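Ferredoxin (Trichomonas vaginalis, PDB 1L5P) carries electrons on a single [2Fe-2S] cluster, linking pyruvate:ferredoxin oxidoreductase to hydrogenase in the hydrogenosome. Local coordinates at residues 45-50 / 76-81. Sequence-based numbering, arbitrary orientation.
Sequences GKCICK and LACAIT. With FES (Fe2/s2 (inorganic) cluster), chain D.
Cys47 and Cys78 hold the same iron, FE2 of the [2Fe-2S] cluster. Cys47 SG lies 2.4 Å from FE2. Cys78 SG binds FE2 at 2.2 Å. Both side chains adopt chi1 near +60°, which places SG between N and C of its own backbone and directs the two sulfurs to one iron. They converge there with Cys47 SG 3.5 Å from Cys78 SG. The backbone of 76-81 also reaches back to Cys47. The Cys78 N-H points almost straight at Cys47 SG (N to SG 3.5 Å, 175° at the hydrogen), an N-H...S hydrogen bond of the length usual for a sulfur acceptor. One residue earlier, Ala77 N donates to Cys47 O at 2.9 Å, approaching from above the carbonyl plane. Cys47 is thus gripped through both its sulfur and its carbonyl oxygen.

Beyond these bonds, Ala77 turns its methyl toward 45-50, where it rests against Cys47 CB and, more loosely, Cys49 SG. Leu22 of helix 22-27 lies against Ala77 and Cys49, and Phe23 against the two cluster cysteines. Ile48 and Leu76 form an antiparallel non-hydrogen-bonded pair where strands 48-53 and 74-76 run side by side. Their side chains lie on one face of the sheet and cross obliquely, meeting tip to tip with Ile48 CD1 3.6 Å from Leu76 CD2. The same CD2 touches Gly45 CA, while the other branch, Leu76 CD1, lies 4.0 Å from the bridging sulfide S1.

Leu76 therefore joins the sheet edge to the cluster pocket. The short 3-10 segment 77-79 carries Cys78, the ligand remote in sequence from the other three, in the beta-grasp fold of [2Fe-2S] ferredoxins, with the cysteine spacing of the adrenodoxin and putidaredoxin class. The amide bond to Cys47 SG would be expected to draw charge from the thiolate and so stabilise the reduced cluster.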
loop_
_atom_site.group_PDB
_atom_site.type_symbol
_atom_site.label_atom_id
_atom_site.label_comp_id
_atom_site.label_asym_id
_atom_site.label_seq_id
_atom_site.Cartn_x
_atom_site.Cartn_y
_atom_site.Cartn_z
ATOM N N GLY A 45 8.412 4.856 7.165
ATOM C CA GLY A 45 8.264 3.411 7.082
ATOM C C GLY A 45 7.150 2.835 7.944
ATOM O O GLY A 45 7.221 1.691 8.389
ATOM N N LYS A 46 6.104 3.612 8.173
ATOM C CA LYS A 46 5.007 3.137 9.003
ATOM C C LYS A 46 3.799 2.644 8.213
ATOM O O LYS A 46 2.971 1.911 8.743
ATOM C CB LYS A 46 4.571 4.248 9.966
ATOM C CG LYS A 46 5.720 4.946 10.670
ATOM C CD LYS A 46 5.576 4.857 12.177
ATOM C CE LYS A 46 4.964 6.127 12.740
ATOM N NZ LYS A 46 5.801 6.731 13.811
ATOM N N CYS A 47 3.702 3.031 6.944
ATOM C CA CYS A 47 2.578 2.627 6.100
ATOM C C CYS A 47 2.704 1.214 5.558
ATOM O O CYS A 47 2.321 0.945 4.427
ATOM C CB CYS A 47 2.455 3.577 4.927
ATOM S SG CYS A 47 3.921 3.542 3.921
ATOM N N ILE A 48 3.219 0.309 6.374
ATOM C CA ILE A 48 3.408 -1.072 5.962
ATOM C C ILE A 48 2.124 -1.839 5.674
ATOM O O ILE A 48 1.160 -1.764 6.424
ATOM C CB ILE A 48 4.178 -1.849 7.029
ATOM C CG1 ILE A 48 5.633 -1.381 7.048
ATOM C CG2 ILE A 48 4.090 -3.342 6.745
ATOM C CD1 ILE A 48 6.352 -1.625 5.739
ATOM N N CYS A 49 2.129 -2.586 4.578
ATOM C CA CYS A 49 0.998 -3.413 4.195
ATOM C C CYS A 49 1.584 -4.625 3.500
ATOM O O CYS A 49 2.798 -4.696 3.306
ATOM C CB CYS A 49 0.087 -2.659 3.253
ATOM S SG CYS A 49 0.839 -2.269 1.709
ATOM N N LYS A 50 0.751 -5.591 3.129
ATOM C CA LYS A 50 1.276 -6.780 2.464
ATOM C C LYS A 50 0.634 -6.994 1.109
ATOM O O LYS A 50 -0.584 -7.050 0.999
ATOM C CB LYS A 50 1.063 -8.021 3.332
ATOM C CG LYS A 50 2.231 -8.351 4.234
ATOM C CD LYS A 50 1.886 -8.123 5.691
ATOM C CE LYS A 50 0.932 -9.197 6.194
ATOM N NZ LYS A 50 0.140 -8.763 7.382
ATOM N N LEU A 76 5.632 -0.571 1.267
ATOM C CA LEU A 76 5.253 0.717 1.833
ATOM C C LEU A 76 4.093 1.198 0.975
ATOM O O LEU A 76 4.254 1.406 -0.222
ATOM C CB LEU A 76 6.398 1.726 1.717
ATOM C CG LEU A 76 7.632 1.589 2.612
ATOM C CD1 LEU A 76 8.491 2.829 2.420
ATOM C CD2 LEU A 76 7.234 1.428 4.073
ATOM N N ALA A 77 2.927 1.374 1.579
ATOM C CA ALA A 77 1.761 1.817 0.836
ATOM C C ALA A 77 2.011 3.104 0.063
ATOM O O ALA A 77 1.535 3.249 -1.057
ATOM C CB ALA A 77 0.586 1.991 1.782
ATOM N N CYS A 78 2.759 4.043 0.638
ATOM C CA CYS A 78 3.004 5.299 -0.067
ATOM C C CYS A 78 4.046 5.192 -1.192
ATOM O O CYS A 78 4.211 6.122 -1.992
ATOM C CB CYS A 78 3.401 6.406 0.913
ATOM S SG CYS A 78 4.944 6.127 1.783
ATOM N N ALA A 79 4.734 4.054 -1.266
ATOM C CA ALA A 79 5.735 3.828 -2.302
ATOM C C ALA A 79 5.069 3.263 -3.557
ATOM O O ALA A 79 5.682 3.186 -4.622
ATOM C CB ALA A 79 6.780 2.859 -1.798
ATOM N N ILE A 80 3.805 2.868 -3.423
ATOM C CA ILE A 80 3.053 2.292 -4.529
ATOM C C ILE A 80 2.105 3.297 -5.160
ATOM O O ILE A 80 1.131 3.720 -4.541
ATOM C CB ILE A 80 2.257 1.080 -4.045
ATOM C CG1 ILE A 80 3.223 0.006 -3.554
ATOM C CG2 ILE A 80 1.391 0.539 -5.163
ATOM C CD1 ILE A 80 2.587 -1.059 -2.731
ATOM N N THR A 81 2.407 3.686 -6.393
ATOM C CA THR A 81 1.585 4.633 -7.141
ATOM C C THR A 81 0.626 3.807 -7.988
ATOM O O THR A 81 1.056 3.108 -8.907
ATOM C CB THR A 81 2.448 5.499 -8.085
ATOM O OG1 THR A 81 3.509 6.108 -7.340
ATOM C CG2 THR A 81 1.605 6.583 -8.737
HETATM FE FE1 FES D . 6.004 7.399 5.863
HETATM FE FE2 FES D . 4.930 5.764 3.967
HETATM S S1 FES D . 7.039 5.768 4.710
HETATM S S2 FES D . 3.873 7.397 5.119
#